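Side-chain contacts in 5-formyltetrahydrofolate cyclo-ligase family protein (Bacillus anthracis, PDB 2JCB), which probably catalyses the ATP-dependent conversion of 5-formyltetrahydrofolate to 5,10-methenyltetrahydrofolate and binds ADP with magnesium: residues 176-179 / 180-183; 165-168 / 169-172; 152-155 / 156-160. All blocks are in the same frame, centred on the assembly; numbering follows the deposited sequence.

Contact 1 (176-179 / 180-183); sequences PVEP and FDKN. With MG (magnesium ion), chain E; ADP (adenosine-5'-diphosphate), chain C.
F180 holds its CG between the backbone N and the carbonyl carbon (chi1 55°), and E178 sets its own CG beside its backbone N (chi1 -47°). With these torsions the two side chains run side by side from a type I beta turn spanning E178 to D181. The turn lies in the loop between strands 161-165 and 186-189 and forms part of the ADP and magnesium site. It is closed by D181 N donating to E178 O at 3.0 Å. A second bond runs the other way: E178 N gives its hydrogen almost straight (172°) to D181 OD2 at 2.8 Å, meeting the carboxylate from above its plane. Each residue thus donates a backbone N-H to the other, and the return bond limits the rotation of the D181 carboxylate.

The F180 ring is held between protein and nucleotide. E178 CB packs over one face in a CH-pi contact, 3.7 Å from the centroid, while ribose carbon C2' of ADP covers the opposite face near the rim. ADP O1A, on the alpha phosphate, lies at the ring edge and in its plane, 3.3 Å from F180 CE1.

The polar ends have further partners on helix 6-26. E178 OE2 makes salt bridges with R10 and K13, and D181 OD2 makes another with K13. These cations probably ease the proximity of the two carboxylates, whose E178 OE2 and D181 OD2 atoms are 4.6 Å apart. K13 and R10 also bond to ADP, so the same two cationic side chains serve turn and nucleotide. D181 OD2 serves the turn and K13, while D181 OD1 binds the magnesium ion at 2.1 Å, in a shell completed by ADP O3B and O1A, two waters and D152 OD2.

Contact 2 (165-168 / 169-172); sequences LAYS and FQMV
Q170 reaches back to Y167 across a short 3-10 turn that follows strand 161-165, one of the inner strands of the mixed sheet of this Rossmann-like alpha/beta fold. Two backbone hydrogen bonds make the turn: Q170 N to Y167 O at 2.8 Å and M171 N to S168 O at 3.0 Å. A side-chain bond braces it, for Y167 N donates to Q170 OE1 at 2.9 Å from above the plane of the amide. Beyond CG the glutamine is extended (chi2 177°), which carries its amide back to the end of the strand. There Q170 NE2 bonds to V135 O and also to a water beside L165 O. Both ends of this buried amide are therefore engaged, which fixes which way round it sits. A166 CB packs against the amide, 3.8 Å from Q170 OE1.

The aromatic contact is of another kind. Y167 and F169 point the same way with ring planes only 9° apart, yet the rings are slid so far that they barely overlap, their centroids 5.3 Å apart. Helices 6-26 and 29-44 pack on Y167, whose OH bonds to N63 O, and F169 stacks on H23.

Apolar contact completes the pair: the closest approach of the two aromatic side chains is from Y167 CB to F169 CE2, at 3.3 Å.

Contact 3 (152-155 / 156-160); sequences DRYL and VHYKG. With MG (magnesium ion), chain E; ADP (adenosine-5'-diphosphate), chain C.
Y154 O accepts H157 N at 3.2 Å where 152-155 runs on into the loop leading to strand 161-165, and it receives a second, weak bond from Y158 N. V156 N makes a further weak bond with R153 O. One ordinary and two weak bonds, all bent, thus hold these carbonyls loosely as the chain turns.

Y154, L155 and Y158 meet mainly through carbon atoms. In Y154 the CG stands anti to the backbone N (chi1 180°), which brings the ring round so that Y154 CE2 meets Y158 CB at 3.6 Å. The two rings, with planes 22° apart, are slid so that they scarcely overlap. L155 CD2 comes within 3.9 Å of Y158 CD2, and V156 adds CG2, 3.4 Å from D152 O.

Polar groups surround this packing. G160 N lies over the centre of one face of the Y158 ring. The hydroxyl of Y158 is engaged by I127 O and K161 O, tying the buried ring to neighbouring backbone, and K159 NZ curls back to donate to V156 O.

At the other end, D152 and R153 face the nucleotide. D152 OD2 binds the magnesium ion at 1.9 Å, whereas OD1 takes one hydrogen bond from a metal-bound water and another from K182 N. R153 lays its guanidinium over the adenine, with ADP C4 3.4 Å above its plane and centred on it, and NH2 adds a weak bond to ribose O4'.

The chemistry implies a division of labour: tyrosine and leucine packing joins the helix end region to the following loop, while D152, held by metal, water and backbone N-H, reaches the phosphates through the magnesium ion and the flat cation of R153 covers the base.

How the contacts relate
Contacts 1 and 3 contribute to one nucleotide site from separate parts of the chain, their centres 13 Å apart. The magnesium ion joins them: D181 OD1 and D152 OD2 stand 2.9 Å apart, like charges brought together by the metal they share. K182 CE, packed 3.6 Å from L155 O, adds a direct touch, and F180 O packs against D152 CB. Contact 2 stands apart, its centre 18 Å from that of contact 1 and 22 Å from that of contact 3, with the Q170 side chain about 11 Å from ADP. Yet 165-172 leads towards 176-183 along the same loop, and helix 6-26 touches both contacts.

Contact 1 (176-179 / 180-183)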
loop_
_atom_site.group_PDB
_atom_site.type_symbol
_atom_site.label_atom_id
_atom_site.label_comp_id
_atom_site.label_asym_id
_atom_site.label_seq_id
_atom_site.Cartn_x
_atom_site.Cartn_y
_atom_site.Cartn_z
ATOM N N PRO A 176 16.453 8.465 1.034
ATOM C CA PRO A 176 17.504 8.294 2.047
ATOM C C PRO A 176 17.113 7.145 2.976
ATOM O O PRO A 176 16.505 7.391 4.026
ATOM C CB PRO A 176 17.493 9.630 2.805
ATOM C CG PRO A 176 16.111 10.226 2.559
ATOM C CD PRO A 176 15.471 9.515 1.396
ATOM N N VAL A 177 17.417 5.909 2.586
ATOM C CA VAL A 177 16.941 4.749 3.329
ATOM C C VAL A 177 17.749 4.487 4.595
ATOM O O VAL A 177 18.961 4.576 4.602
ATOM C CB VAL A 177 16.811 3.443 2.466
ATOM C CG1 VAL A 177 15.891 3.658 1.271
ATOM C CG2 VAL A 177 18.139 2.926 2.033
ATOM N N GLU A 178 17.035 4.177 5.666
ATOM C CA GLU A 178 17.613 3.795 6.926
ATOM C C GLU A 178 17.629 2.264 7.043
ATOM O O GLU A 178 16.956 1.575 6.264
ATOM C CB GLU A 178 16.800 4.457 8.020
ATOM C CG GLU A 178 16.561 5.927 7.731
ATOM C CD GLU A 178 15.906 6.692 8.884
ATOM O OE1 GLU A 178 16.548 6.881 9.930
ATOM O OE2 GLU A 178 14.735 7.112 8.713
ATOM N N PRO A 179 18.405 1.725 8.007
ATOM C CA PRO A 179 18.577 0.269 8.104
ATOM C C PRO A 179 17.272 -0.485 8.264
ATOM O O PRO A 179 17.138 -1.577 7.719
ATOM C CB PRO A 179 19.454 0.071 9.346
ATOM C CG PRO A 179 19.941 1.414 9.757
ATOM C CD PRO A 179 19.170 2.470 9.024
ATOM N N PHE A 180 16.306 0.101 8.970
ATOM C CA PHE A 180 14.945 -0.485 9.082
ATOM C C PHE A 180 13.957 -0.322 7.885
ATOM O O PHE A 180 12.876 -0.863 7.930
ATOM C CB PHE A 180 14.279 0.102 10.332
ATOM C CG PHE A 180 14.258 1.609 10.334
ATOM C CD1 PHE A 180 13.340 2.306 9.512
ATOM C CD2 PHE A 180 15.202 2.333 11.101
ATOM C CE1 PHE A 180 13.334 3.683 9.463
ATOM C CE2 PHE A 180 15.193 3.724 11.068
ATOM C CZ PHE A 180 14.255 4.397 10.260
ATOM N N ASP A 181 14.292 0.452 6.859
ATOM C CA ASP A 181 13.414 0.634 5.701
ATOM C C ASP A 181 13.364 -0.657 4.889
ATOM O O ASP A 181 14.411 -1.179 4.512
ATOM C CB ASP A 181 13.917 1.802 4.856
ATOM C CG ASP A 181 13.558 3.155 5.459
ATOM O OD1 ASP A 181 12.524 3.244 6.142
ATOM O OD2 ASP A 181 14.298 4.125 5.287
ATOM N N LYS A 182 12.161 -1.177 4.681
ATOM C CA LYS A 182 11.936 -2.411 3.901
ATOM C C LYS A 182 11.570 -2.064 2.474
ATOM O O LYS A 182 10.811 -1.119 2.217
ATOM C CB LYS A 182 10.868 -3.278 4.544
ATOM C CG LYS A 182 11.273 -3.784 5.979
ATOM C CD LYS A 182 12.515 -4.674 5.989
ATOM C CE LYS A 182 12.152 -6.131 5.736
ATOM N NZ LYS A 182 13.360 -6.998 5.784
ATOM N N ASN A 183 12.078 -2.847 1.531
ATOM C CA ASN A 183 11.759 -2.637 0.106
ATOM C C ASN A 183 10.593 -3.490 -0.333
ATOM O O ASN A 183 10.321 -4.516 0.267
ATOM C CB ASN A 183 12.969 -3.044 -0.752
ATOM C CG ASN A 183 14.145 -2.106 -0.588
ATOM O OD1 ASN A 183 14.054 -1.050 0.052
ATOM N ND2 ASN A 183 15.290 -2.497 -1.155
HETATM MG MG MG E . 10.438 3.634 6.333
HETATM P PB ADP C . 7.808 5.423 6.787
HETATM O O1B ADP C . 6.330 5.290 7.141
HETATM O O2B ADP C . 8.011 6.376 5.668
HETATM O O3B ADP C . 8.363 4.022 6.639
HETATM P PA ADP C . 9.960 5.873 8.713
HETATM O O1A ADP C . 10.842 5.013 7.847
HETATM O O2A ADP C . 10.509 7.149 9.114
HETATM O O3A ADP C . 8.487 6.098 8.072
HETATM O "O5'" ADP C . 9.705 5.064 10.090
HETATM C "C5'" ADP C . 9.039 5.814 11.128
HETATM C "C4'" ADP C . 9.508 5.387 12.497
HETATM O "O4'" ADP C . 9.348 3.980 12.592
HETATM C "C3'" ADP C . 10.990 5.706 12.655
HETATM O "O3'" ADP C . 11.118 6.517 13.806
HETATM C "C2'" ADP C . 11.658 4.356 12.822
HETATM O "O2'" ADP C . 12.547 4.349 13.902
HETATM C "C1'" ADP C . 10.526 3.398 13.146
HETATM N N9 ADP C . 10.737 2.014 12.646
HETATM C C8 ADP C . 10.603 1.605 11.370
HETATM N N7 ADP C . 10.826 0.273 11.275
HETATM C C5 ADP C . 11.113 -0.203 12.489
HETATM C C6 ADP C . 11.420 -1.539 13.067
HETATM N N6 ADP C . 11.491 -2.638 12.289
HETATM N N1 ADP C . 11.581 -1.625 14.388
HETATM C C2 ADP C . 11.527 -0.537 15.184
HETATM N N3 ADP C . 11.231 0.696 14.728
HETATM C C4 ADP C . 11.002 0.935 13.410
HETATM O O HOH W 1 10.617 5.486 5.020
HETATM O O HOH W 2 10.151 2.594 4.510
#

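Contact 2 (165-168 / 169-172)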
loop_
_atom_site.group_PDB
_atom_site.type_symbol
_atom_site.label_atom_id
_atom_site.label_comp_id
_atom_site.label_asym_id
_atom_site.label_seq_id
_atom_site.Cartn_x
_atom_site.Cartn_y
_atom_site.Cartn_z
ATOM N N LEU A 165 1.331 -0.096 -5.762
ATOM C CA LEU A 165 0.696 0.635 -6.858
ATOM C C LEU A 165 1.063 2.112 -6.718
ATOM O O LEU A 165 0.943 2.653 -5.619
ATOM C CB LEU A 165 -0.824 0.428 -6.779
ATOM C CG LEU A 165 -1.276 -1.028 -6.661
ATOM C CD1 LEU A 165 -2.816 -1.241 -6.440
ATOM C CD2 LEU A 165 -0.829 -1.795 -7.916
ATOM N N ALA A 166 1.483 2.789 -7.804
ATOM C CA ALA A 166 1.943 4.144 -7.724
ATOM C C ALA A 166 1.720 4.891 -9.015
ATOM O O ALA A 166 1.865 4.323 -10.080
ATOM C CB ALA A 166 3.396 4.179 -7.335
ATOM N N TYR A 167 1.378 6.172 -8.914
ATOM C CA TYR A 167 1.423 7.021 -10.081
ATOM C C TYR A 167 2.923 7.224 -10.375
ATOM O O TYR A 167 3.786 7.205 -9.467
ATOM C CB TYR A 167 0.821 8.387 -9.758
ATOM C CG TYR A 167 -0.564 8.310 -9.211
ATOM C CD1 TYR A 167 -1.627 7.961 -10.050
ATOM C CD2 TYR A 167 -0.856 8.682 -7.877
ATOM C CE1 TYR A 167 -2.913 7.918 -9.570
ATOM C CE2 TYR A 167 -2.182 8.661 -7.389
ATOM C CZ TYR A 167 -3.199 8.270 -8.258
ATOM O OH TYR A 167 -4.554 8.180 -7.899
ATOM N N SER A 168 3.238 7.384 -11.652
ATOM C CA SER A 168 4.632 7.535 -12.035
ATOM C C SER A 168 5.358 8.712 -11.354
ATOM O O SER A 168 6.562 8.626 -11.117
ATOM C CB SER A 168 4.795 7.530 -13.565
ATOM O OG SER A 168 4.268 8.688 -14.111
ATOM N N PHE A 169 4.636 9.791 -11.028
ATOM C CA PHE A 169 5.215 10.909 -10.299
ATOM C C PHE A 169 5.580 10.565 -8.831
ATOM O O PHE A 169 6.239 11.357 -8.166
ATOM C CB PHE A 169 4.315 12.156 -10.354
ATOM C CG PHE A 169 3.074 12.051 -9.486
ATOM C CD1 PHE A 169 3.155 12.264 -8.097
ATOM C CD2 PHE A 169 1.821 11.760 -10.052
ATOM C CE1 PHE A 169 2.048 12.205 -7.284
ATOM C CE2 PHE A 169 0.679 11.689 -9.229
ATOM C CZ PHE A 169 0.807 11.883 -7.832
ATOM N N GLN A 170 5.126 9.423 -8.323
ATOM C CA GLN A 170 5.573 8.963 -7.014
ATOM C C GLN A 170 6.915 8.294 -7.087
ATOM O O GLN A 170 7.543 8.056 -6.052
ATOM C CB GLN A 170 4.557 7.969 -6.454
ATOM C CG GLN A 170 3.249 8.594 -6.007
ATOM C CD GLN A 170 2.257 7.532 -5.526
ATOM O OE1 GLN A 170 1.330 7.156 -6.215
ATOM N NE2 GLN A 170 2.445 7.100 -4.269
ATOM N N MET A 171 7.377 8.010 -8.308
ATOM C CA MET A 171 8.752 7.504 -8.507
ATOM C C MET A 171 9.795 8.596 -8.391
ATOM O O MET A 171 9.702 9.678 -9.025
ATOM C CB MET A 171 8.862 6.778 -9.861
ATOM C CG MET A 171 7.871 5.648 -10.059
ATOM S SD MET A 171 7.979 4.348 -8.804
ATOM C CE MET A 171 9.743 3.992 -8.680
ATOM N N VAL A 172 10.801 8.351 -7.552
ATOM C CA VAL A 172 11.871 9.348 -7.377
ATOM C C VAL A 172 13.258 8.747 -7.552
ATOM O O VAL A 172 13.449 7.551 -7.481
ATOM C CB VAL A 172 11.786 10.159 -6.035
ATOM C CG1 VAL A 172 10.409 10.827 -5.857
ATOM C CG2 VAL A 172 12.130 9.278 -4.848
HETATM O O HOH W 3 1.510 4.078 -3.577
#

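Contact 3 (152-155 / 156-160)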
loop_
_atom_site.group_PDB
_atom_site.type_symbol
_atom_site.label_atom_id
_atom_site.label_comp_id
_atom_site.label_asym_id
_atom_site.label_seq_id
_atom_site.Cartn_x
_atom_site.Cartn_y
_atom_site.Cartn_z
ATOM N N ASP A 152 7.316 -1.020 7.483
ATOM C CA ASP A 152 8.690 -1.350 7.766
ATOM C C ASP A 152 8.757 -2.449 8.846
ATOM O O ASP A 152 9.548 -3.370 8.717
ATOM C CB ASP A 152 9.460 -0.104 8.203
ATOM C CG ASP A 152 9.877 0.766 7.022
ATOM O OD1 ASP A 152 9.901 0.276 5.857
ATOM O OD2 ASP A 152 10.185 1.952 7.227
ATOM N N ARG A 153 7.890 -2.357 9.877
ATOM C CA ARG A 153 7.893 -3.310 10.973
ATOM C C ARG A 153 7.260 -4.622 10.527
ATOM O O ARG A 153 7.756 -5.703 10.821
ATOM C CB ARG A 153 7.144 -2.729 12.172
ATOM C CG ARG A 153 7.858 -1.571 12.824
ATOM C CD ARG A 153 7.011 -1.072 13.979
ATOM N NE ARG A 153 7.662 -0.116 14.864
ATOM C CZ ARG A 153 7.811 1.171 14.567
ATOM N NH1 ARG A 153 8.347 1.988 15.461
ATOM N NH2 ARG A 153 7.403 1.627 13.375
ATOM N N TYR A 154 6.128 -4.507 9.850
ATOM C CA TYR A 154 5.361 -5.669 9.401
ATOM C C TYR A 154 6.145 -6.524 8.398
ATOM O O TYR A 154 6.160 -7.742 8.504
ATOM C CB TYR A 154 4.067 -5.214 8.741
ATOM C CG TYR A 154 3.238 -6.356 8.249
ATOM C CD1 TYR A 154 2.432 -7.076 9.130
ATOM C CD2 TYR A 154 3.243 -6.730 6.906
ATOM C CE1 TYR A 154 1.674 -8.117 8.714
ATOM C CE2 TYR A 154 2.475 -7.815 6.461
ATOM C CZ TYR A 154 1.689 -8.496 7.377
ATOM O OH TYR A 154 0.891 -9.535 6.989
ATOM N N LEU A 155 6.821 -5.870 7.469
ATOM C CA LEU A 155 7.537 -6.599 6.414
ATOM C C LEU A 155 8.747 -7.390 6.905
ATOM O O LEU A 155 9.263 -8.236 6.166
ATOM C CB LEU A 155 7.891 -5.690 5.223
ATOM C CG LEU A 155 6.689 -5.181 4.442
ATOM C CD1 LEU A 155 7.166 -4.161 3.408
ATOM C CD2 LEU A 155 5.900 -6.329 3.824
ATOM N N VAL A 156 9.196 -7.125 8.136
ATOM C CA VAL A 156 10.237 -7.961 8.784
ATOM C C VAL A 156 9.801 -9.434 8.828
ATOM O O VAL A 156 10.594 -10.311 8.507
ATOM C CB VAL A 156 10.570 -7.466 10.199
ATOM C CG1 VAL A 156 11.602 -8.409 10.902
ATOM C CG2 VAL A 156 11.120 -6.060 10.146
ATOM N N HIS A 157 8.547 -9.693 9.194
ATOM C CA HIS A 157 8.057 -11.051 9.392
ATOM C C HIS A 157 7.208 -11.591 8.243
ATOM O O HIS A 157 6.873 -12.776 8.196
ATOM C CB HIS A 157 7.311 -11.143 10.731
ATOM C CG HIS A 157 8.111 -10.617 11.881
ATOM N ND1 HIS A 157 9.202 -11.283 12.396
ATOM C CD2 HIS A 157 8.011 -9.460 12.581
ATOM C CE1 HIS A 157 9.730 -10.570 13.375
ATOM N NE2 HIS A 157 9.025 -9.460 13.508
ATOM N N TYR A 158 6.871 -10.736 7.300
ATOM C CA TYR A 158 6.056 -11.179 6.185
ATOM C C TYR A 158 6.970 -11.748 5.108
ATOM O O TYR A 158 7.877 -11.049 4.632
ATOM C CB TYR A 158 5.202 -10.039 5.623
ATOM C CG TYR A 158 4.392 -10.461 4.440
ATOM C CD1 TYR A 158 3.315 -11.328 4.591
ATOM C CD2 TYR A 158 4.704 -9.996 3.168
ATOM C CE1 TYR A 158 2.539 -11.718 3.475
ATOM C CE2 TYR A 158 3.952 -10.371 2.056
ATOM C CZ TYR A 158 2.900 -11.256 2.211
ATOM O OH TYR A 158 2.178 -11.591 1.099
ATOM N N LYS A 159 6.697 -12.991 4.710
ATOM C CA LYS A 159 7.516 -13.679 3.722
ATOM C C LYS A 159 6.888 -13.931 2.358
ATOM O O LYS A 159 7.514 -14.568 1.488
ATOM C CB LYS A 159 8.026 -15.003 4.312
ATOM C CG LYS A 159 8.800 -14.860 5.609
ATOM C CD LYS A 159 9.922 -13.839 5.486
ATOM C CE LYS A 159 10.867 -13.921 6.659
ATOM N NZ LYS A 159 11.672 -12.681 6.707
ATOM N N GLY A 160 5.661 -13.463 2.169
ATOM C CA GLY A 160 4.975 -13.613 0.915
ATOM C C GLY A 160 5.407 -12.592 -0.111
ATOM O O GLY A 160 6.425 -11.931 0.028
HETATM MG MG MG E . 10.438 3.634 6.333
HETATM P PB ADP C . 7.808 5.423 6.787
HETATM O O1B ADP C . 6.330 5.290 7.141
HETATM O O2B ADP C . 8.011 6.376 5.668
HETATM O O3B ADP C . 8.363 4.022 6.639
HETATM P PA ADP C . 9.960 5.873 8.713
HETATM O O1A ADP C . 10.842 5.013 7.847
HETATM O O2A ADP C . 10.509 7.149 9.114
HETATM O O3A ADP C . 8.487 6.098 8.072
HETATM O "O5'" ADP C . 9.705 5.064 10.090
HETATM C "C5'" ADP C . 9.039 5.814 11.128
HETATM C "C4'" ADP C . 9.508 5.387 12.497
HETATM O "O4'" ADP C . 9.348 3.980 12.592
HETATM C "C3'" ADP C . 10.990 5.706 12.655
HETATM O "O3'" ADP C . 11.118 6.517 13.806
HETATM C "C2'" ADP C . 11.658 4.356 12.822
HETATM O "O2'" ADP C . 12.547 4.349 13.902
HETATM C "C1'" ADP C . 10.526 3.398 13.146
HETATM N N9 ADP C . 10.737 2.014 12.646
HETATM C C8 ADP C . 10.603 1.605 11.370
HETATM N N7 ADP C . 10.826 0.273 11.275
HETATM C C5 ADP C . 11.113 -0.203 12.489
HETATM C C6 ADP C . 11.420 -1.539 13.067
HETATM N N6 ADP C . 11.491 -2.638 12.289
HETATM N N1 ADP C . 11.581 -1.625 14.388
HETATM C C2 ADP C . 11.527 -0.537 15.184
HETATM N N3 ADP C . 11.231 0.696 14.728
HETATM C C4 ADP C . 11.002 0.935 13.410
HETATM O O HOH W 2 10.151 2.594 4.510
HETATM O O HOH W 4 10.712 -10.263 5.331
HETATM O O HOH W 1 10.617 5.486 5.020
#